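Long-range contact in putative uncharacterized protein (Wolbachia pipientis, PDB 3F4S), which is a DsbA-like thiol oxidoreductase that probably introduces disulfide bonds into substrate proteins: residues Y86-L94 with W118-L129. The protein carries 1 engineered substitution. Residues are numbered along the deposited sequence; the frame is centred on the assembly and turned at random.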
ATOM      1  N   TYR A  86       6.583 -12.676  10.266  1.00 15.13           N
ATOM      2  CA  TYR A  86       7.707 -11.963  10.862  1.00 16.44           C
ATOM      3  C   TYR A  86       8.425 -11.070   9.845  1.00 15.72           C
ATOM      4  O   TYR A  86       8.637  -9.872  10.100  1.00 16.83           O
ATOM      5  CB  TYR A  86       8.674 -12.950  11.515  1.00 16.73           C
ATOM      6  CG  TYR A  86       9.886 -12.312  12.136  1.00 16.98           C
ATOM      7  CD1 TYR A  86       9.867 -11.859  13.462  1.00 17.64           C
ATOM      8  CD2 TYR A  86      11.060 -12.170  11.411  1.00 17.55           C
ATOM      9  CE1 TYR A  86      11.003 -11.284  14.045  1.00 19.79           C
ATOM     10  CE2 TYR A  86      12.197 -11.593  11.975  1.00 19.58           C
ATOM     11  CZ  TYR A  86      12.163 -11.150  13.284  1.00 20.36           C
ATOM     12  OH  TYR A  86      13.299 -10.590  13.822  1.00 21.73           O
ATOM     13  N   ARG A  87       8.791 -11.652   8.703  0.50 15.81           N
ATOM     14  CA  ARG A  87       9.491 -10.932   7.635  0.50 17.97           C
ATOM     15  C   ARG A  87       8.707  -9.710   7.199  0.50 16.62           C
ATOM     16  O   ARG A  87       9.266  -8.615   7.039  0.50 17.31           O
ATOM     17  CB  ARG A  87       9.674 -11.827   6.401  0.50 21.67           C
ATOM     18  CG  ARG A  87      10.076 -13.242   6.696  0.50 24.11           C
ATOM     19  CD  ARG A  87      10.298 -14.060   5.431  0.50 22.30           C
ATOM     20  NE  ARG A  87       9.130 -14.178   4.557  0.50 21.04           N
ATOM     21  CZ  ARG A  87       8.016 -14.838   4.860  0.50 20.68           C
ATOM     22  NH1 ARG A  87       7.878 -15.418   6.046  0.50 18.34           N
ATOM     23  NH2 ARG A  87       7.025 -14.901   3.983  0.50 22.28           N
ATOM     24  N   GLY A  88       7.411  -9.915   6.984  1.00 17.06           N
ATOM     25  CA  GLY A  88       6.547  -8.877   6.461  1.00 17.88           C
ATOM     26  C   GLY A  88       6.346  -7.748   7.443  1.00 15.99           C
ATOM     27  O   GLY A  88       6.274  -6.580   7.057  1.00 15.90           O
ATOM     28  N   LEU A  89       6.239  -8.095   8.720  1.00 15.05           N
ATOM     29  CA  LEU A  89       6.067  -7.078   9.741  1.00 15.74           C
ATOM     30  C   LEU A  89       7.360  -6.277   9.898  1.00 16.42           C
ATOM     31  O   LEU A  89       7.332  -5.048   9.993  1.00 18.33           O
ATOM     32  CB  LEU A  89       5.625  -7.705  11.065  1.00 17.14           C
ATOM     33  CG  LEU A  89       5.443  -6.751  12.245  1.00 17.56           C
ATOM     34  CD1 LEU A  89       4.596  -5.542  11.876  1.00 17.87           C
ATOM     35  CD2 LEU A  89       4.828  -7.508  13.401  1.00 18.46           C
ATOM     36  N   LYS A  90       8.494  -6.968   9.912  1.00 14.52           N
ATOM     37  CA  LYS A  90       9.786  -6.281   9.981  1.00 14.58           C
ATOM     38  C   LYS A  90      10.003  -5.397   8.746  1.00 15.98           C
ATOM     39  O   LYS A  90      10.526  -4.283   8.855  1.00 16.84           O
ATOM     40  CB  LYS A  90      10.934  -7.286  10.148  1.00 16.87           C
ATOM     41  CG  LYS A  90      10.992  -7.928  11.530  1.00 17.20           C
ATOM     42  CD  LYS A  90      11.549  -6.962  12.558  1.00 18.97           C
ATOM     43  CE  LYS A  90      11.325  -7.472  13.972  1.00 23.06           C
ATOM     44  NZ  LYS A  90      12.094  -6.700  14.998  1.00 25.99           N
ATOM     45  N   ALA A  91       9.594  -5.891   7.578  1.00 15.00           N
ATOM     46  CA  ALA A  91       9.709  -5.104   6.349  1.00 16.31           C
ATOM     47  C   ALA A  91       8.840  -3.845   6.459  1.00 15.62           C
ATOM     48  O   ALA A  91       9.282  -2.739   6.111  1.00 16.37           O
ATOM     49  CB  ALA A  91       9.302  -5.933   5.135  1.00 16.14           C
ATOM     50  N   ALA A  92       7.613  -4.008   6.953  1.00 15.11           N
ATOM     51  CA  ALA A  92       6.718  -2.867   7.121  1.00 16.47           C
ATOM     52  C   ALA A  92       7.321  -1.839   8.081  1.00 18.63           C
ATOM     53  O   ALA A  92       7.231  -0.633   7.852  1.00 18.49           O
ATOM     54  CB  ALA A  92       5.346  -3.329   7.618  1.00 15.40           C
ATOM     55  N   MET A  93       7.928  -2.314   9.163  1.00 17.97           N
ATOM     56  CA  MET A  93       8.608  -1.414  10.095  1.00 17.02           C
ATOM     57  C   MET A  93       9.748  -0.673   9.399  1.00 18.76           C
ATOM     58  O   MET A  93       9.911   0.539   9.568  1.00 18.35           O
ATOM     59  CB  MET A  93       9.131  -2.204  11.302  1.00 16.60           C
ATOM     60  CG  MET A  93       8.006  -2.753  12.201  1.00 17.46           C
ATOM     61  SD  MET A  93       8.584  -3.945  13.419  1.00 19.77           S
ATOM     62  CE  MET A  93       9.717  -2.938  14.382  1.00 20.70           C
ATOM     63  N   LEU A  94      10.537  -1.401   8.615  1.00 18.66           N
ATOM     64  CA  LEU A  94      11.675  -0.798   7.930  1.00 17.89           C
ATOM     65  C   LEU A  94      11.244   0.295   6.950  1.00 17.99           C
ATOM     66  O   LEU A  94      11.971   1.264   6.741  1.00 17.87           O
ATOM     67  CB  LEU A  94      12.519  -1.861   7.225  1.00 17.69           C
ATOM     68  CG  LEU A  94      13.833  -1.402   6.591  1.00 16.83           C
ATOM     69  CD1 LEU A  94      14.686  -0.622   7.596  1.00 20.33           C
ATOM     70  CD2 LEU A  94      14.593  -2.592   6.025  1.00 17.80           C
ATOM     71  N   TRP A 118      13.657 -14.098  -0.024  1.00 16.62           N
ATOM     72  CA  TRP A 118      13.552 -14.384   1.401  1.00 14.86           C
ATOM     73  C   TRP A 118      14.144 -15.766   1.677  1.00 16.31           C
ATOM     74  O   TRP A 118      14.312 -16.582   0.760  1.00 17.16           O
ATOM     75  CB  TRP A 118      12.089 -14.388   1.855  1.00 14.34           C
ATOM     76  CG  TRP A 118      11.422 -13.060   1.875  1.00 13.78           C
ATOM     77  CD1 TRP A 118      10.413 -12.636   1.047  1.00 17.26           C
ATOM     78  CD2 TRP A 118      11.671 -11.987   2.788  1.00 14.22           C
ATOM     79  NE1 TRP A 118      10.040 -11.360   1.376  1.00 16.17           N
ATOM     80  CE2 TRP A 118      10.788 -10.937   2.446  1.00 14.82           C
ATOM     81  CE3 TRP A 118      12.564 -11.802   3.850  1.00 15.76           C
ATOM     82  CZ2 TRP A 118      10.765  -9.721   3.134  1.00 15.97           C
ATOM     83  CZ3 TRP A 118      12.539 -10.588   4.535  1.00 17.29           C
ATOM     84  CH2 TRP A 118      11.641  -9.567   4.176  1.00 16.44           C
ATOM     85  N   ASN A 119      14.443 -16.029   2.943  1.00 15.65           N
ATOM     86  CA  ASN A 119      14.830 -17.364   3.388  1.00 16.03           C
ATOM     87  C   ASN A 119      13.575 -18.106   3.826  1.00 18.07           C
ATOM     88  O   ASN A 119      13.000 -17.801   4.875  1.00 18.25           O
ATOM     89  CB  ASN A 119      15.830 -17.265   4.546  1.00 17.34           C
ATOM     90  CG  ASN A 119      16.413 -18.612   4.947  1.00 18.51           C
ATOM     91  OD1 ASN A 119      15.821 -19.666   4.706  1.00 19.06           O
ATOM     92  ND2 ASN A 119      17.589 -18.579   5.562  1.00 18.20           N
ATOM     93  N   TYR A 120      13.130 -19.066   3.019  1.00 16.53           N
ATOM     94  CA  TYR A 120      11.875 -19.765   3.308  1.00 17.27           C
ATOM     95  C   TYR A 120      12.016 -20.890   4.335  1.00 17.30           C
ATOM     96  O   TYR A 120      11.030 -21.520   4.737  1.00 17.91           O
ATOM     97  CB  TYR A 120      11.196 -20.218   2.001  1.00 17.34           C
ATOM     98  CG  TYR A 120      10.620 -19.019   1.287  1.00 15.43           C
ATOM     99  CD1 TYR A 120       9.342 -18.561   1.591  1.00 14.79           C
ATOM    100  CD2 TYR A 120      11.373 -18.302   0.362  1.00 15.77           C
ATOM    101  CE1 TYR A 120       8.812 -17.434   0.972  1.00 15.06           C
ATOM    102  CE2 TYR A 120      10.859 -17.170  -0.254  1.00 16.82           C
ATOM    103  CZ  TYR A 120       9.571 -16.749   0.049  1.00 15.18           C
ATOM    104  OH  TYR A 120       9.038 -15.630  -0.553  1.00 15.87           O
ATOM    105  N   TYR A 121      13.243 -21.122   4.787  1.00 17.29           N
ATOM    106  CA  TYR A 121      13.472 -22.104   5.837  1.00 18.81           C
ATOM    107  C   TYR A 121      13.615 -21.426   7.199  1.00 19.99           C
ATOM    108  O   TYR A 121      12.935 -21.795   8.163  1.00 22.58           O
ATOM    109  CB  TYR A 121      14.699 -22.941   5.510  1.00 19.19           C
ATOM    110  CG  TYR A 121      15.057 -23.944   6.571  1.00 21.90           C
ATOM    111  CD1 TYR A 121      14.246 -25.041   6.813  1.00 23.97           C
ATOM    112  CD2 TYR A 121      16.214 -23.800   7.324  1.00 26.36           C
ATOM    113  CE1 TYR A 121      14.576 -25.971   7.784  1.00 29.03           C
ATOM    114  CE2 TYR A 121      16.553 -24.727   8.293  1.00 29.28           C
ATOM    115  CZ  TYR A 121      15.727 -25.808   8.521  1.00 31.30           C
ATOM    116  OH  TYR A 121      16.053 -26.737   9.482  1.00 37.32           O
ATOM    117  N   ASN A 122      14.506 -20.444   7.281  1.00 17.57           N
ATOM    118  CA  ASN A 122      14.634 -19.645   8.494  1.00 16.98           C
ATOM    119  C   ASN A 122      13.833 -18.366   8.304  1.00 17.55           C
ATOM    120  O   ASN A 122      14.322 -17.400   7.714  1.00 17.18           O
ATOM    121  CB  ASN A 122      16.095 -19.304   8.780  1.00 19.23           C
ATOM    122  CG  ASN A 122      16.265 -18.474  10.049  1.00 23.66           C
ATOM    123  OD1 ASN A 122      15.289 -18.162  10.748  1.00 24.31           O
ATOM    124  ND2 ASN A 122      17.511 -18.121  10.360  1.00 28.59           N
ATOM    125  N   LEU A 123      12.603 -18.364   8.801  1.00 18.04           N
ATOM    126  CA  LEU A 123      11.677 -17.259   8.565  1.00 18.14           C
ATOM    127  C   LEU A 123      12.030 -16.011   9.366  1.00 19.16           C
ATOM    128  O   LEU A 123      11.353 -14.988   9.251  1.00 19.46           O
ATOM    129  CB  LEU A 123      10.234 -17.693   8.857  1.00 18.65           C
ATOM    130  CG  LEU A 123       9.696 -18.836   7.987  1.00 21.14           C
ATOM    131  CD1 LEU A 123       8.254 -19.209   8.388  1.00 23.12           C
ATOM    132  CD2 LEU A 123       9.789 -18.503   6.498  1.00 22.25           C
ATOM    133  N   SER A 124      13.073 -16.095  10.189  1.00 20.07           N
ATOM    134  CA  SER A 124      13.542 -14.926  10.926  1.00 19.53           C
ATOM    135  C   SER A 124      14.755 -14.285  10.261  1.00 19.14           C
ATOM    136  O   SER A 124      15.291 -13.298  10.758  1.00 21.29           O
ATOM    137  CB  SER A 124      13.893 -15.305  12.371  1.00 24.65           C
ATOM    138  OG  SER A 124      12.758 -15.791  13.069  1.00 30.97           O
ATOM    139  N   ASP A 125      15.192 -14.851   9.143  1.00 18.85           N
ATOM    140  CA  ASP A 125      16.375 -14.352   8.441  1.00 17.46           C
ATOM    141  C   ASP A 125      16.004 -13.104   7.637  1.00 17.48           C
ATOM    142  O   ASP A 125      15.223 -13.191   6.694  1.00 18.40           O
ATOM    143  CB  ASP A 125      16.919 -15.451   7.520  1.00 19.08           C
ATOM    144  CG  ASP A 125      18.182 -15.037   6.762  1.00 20.70           C
ATOM    145  OD1 ASP A 125      18.620 -13.867   6.879  1.00 19.70           O
ATOM    146  OD2 ASP A 125      18.737 -15.900   6.039  1.00 19.38           O
ATOM    147  N   LEU A 126      16.549 -11.950   8.029  1.00 16.94           N
ATOM    148  CA  LEU A 126      16.238 -10.674   7.373  1.00 16.81           C
ATOM    149  C   LEU A 126      17.344 -10.191   6.423  1.00 15.77           C
ATOM    150  O   LEU A 126      17.443  -8.999   6.110  1.00 17.30           O
ATOM    151  CB  LEU A 126      15.917  -9.598   8.419  1.00 16.86           C
ATOM    152  CG  LEU A 126      14.763  -9.950   9.368  1.00 18.75           C
ATOM    153  CD1 LEU A 126      14.508  -8.815  10.359  1.00 20.54           C
ATOM    154  CD2 LEU A 126      13.493 -10.283   8.585  1.00 18.57           C
ATOM    155  N   THR A 127      18.158 -11.119   5.939  1.00 15.46           N
ATOM    156  CA  THR A 127      19.213 -10.780   4.973  1.00 16.96           C
ATOM    157  C   THR A 127      18.666  -9.954   3.799  1.00 16.64           C
ATOM    158  O   THR A 127      19.305  -9.013   3.331  1.00 17.54           O
ATOM    159  CB  THR A 127      19.893 -12.049   4.429  1.00 18.91           C
ATOM    160  OG1 THR A 127      20.540 -12.742   5.500  1.00 21.32           O
ATOM    161  CG2 THR A 127      20.937 -11.699   3.368  1.00 21.00           C
ATOM    162  N   LEU A 128      17.476 -10.300   3.321  1.00 16.55           N
ATOM    163  CA  LEU A 128      16.900  -9.562   2.199  1.00 17.14           C
ATOM    164  C   LEU A 128      16.762  -8.079   2.538  1.00 17.46           C
ATOM    165  O   LEU A 128      17.077  -7.213   1.716  1.00 16.88           O
ATOM    166  CB  LEU A 128      15.539 -10.137   1.779  1.00 17.41           C
ATOM    167  CG  LEU A 128      14.806  -9.305   0.716  1.00 16.22           C
ATOM    168  CD1 LEU A 128      15.692  -9.044  -0.517  1.00 17.92           C
ATOM    169  CD2 LEU A 128      13.511  -9.997   0.284  1.00 18.18           C
ATOM    170  N   LEU A 129      16.282  -7.782   3.743  1.00 15.97           N
ATOM    171  CA  LEU A 129      16.150  -6.386   4.158  1.00 14.32           C
ATOM    172  C   LEU A 129      17.520  -5.704   4.305  1.00 15.85           C
ATOM    173  O   LEU A 129      17.650  -4.523   4.013  1.00 17.52           O
ATOM    174  CB  LEU A 129      15.322  -6.254   5.447  1.00 14.80           C
ATOM    175  CG  LEU A 129      13.880  -6.782   5.388  1.00 16.03           C
ATOM    176  CD1 LEU A 129      13.129  -6.482   6.684  1.00 16.61           C
ATOM    177  CD2 LEU A 129      13.122  -6.230   4.187  1.00 17.64           C
TER
HETATM  178  O   HOH W   1      15.661 -11.677  12.933  1.00 26.75           O
HETATM  179  O   HOH W   2       7.018 -14.515   0.981  1.00 20.45           O
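Arg87, in one of its two modelled conformers, lies across one face of the Trp118 indole, a worked example of how an arginine can pack through its methylenes as much as its charge. Its CB sits 3.7 Å from the centroid of the six-membered ring, nearly on the normal, in a CH-pi contact; CD continues over the same face, and CZ reaches a cation-pi position 5.0 Å from the centroid of the five-membered ring. The chain bends at chi3 (-60°), and the guanidinium stands steeply on the indole, the planes 79° apart, with an edge turned to the ring. In this conformer NH2 is joined through a water to Tyr120 OH, itself bonded to Ile115 O. Leu128 CD2 closes the other indole face. Beside this pair, Leu126 CD2 meets Tyr86 CE2 at 3.9 Å, and a second water links Tyr86 OH to Ser124 O. Further along the helix, Leu129 sets CD2 against Ala91 CB (3.9 Å) and CB against Leu94 CD2 (3.8 Å). The contact belongs to the helical part of this DsbA-type thioredoxin fold: helix 86-94 packs on the loop leading into helix 127-135, while Arg87 touches Thr50 and Ala91 touches Leu49, just before the Cys51-Cys54 disulfide, a CxxC motif that is probably the redox site. Ile147, from helix 140-147, backs Leu126 and Leu129. In the loop's Asx turns, Asn119 OD1 accepts from Tyr121 N and Asn122 N on the same face of its amide, and its ND2 gives an almost straight bond (174°) to the anti lone pair of Asp125 OD2. Asp125 OD1 accepts from Thr127 N and OG1 at the start of helix 127-135.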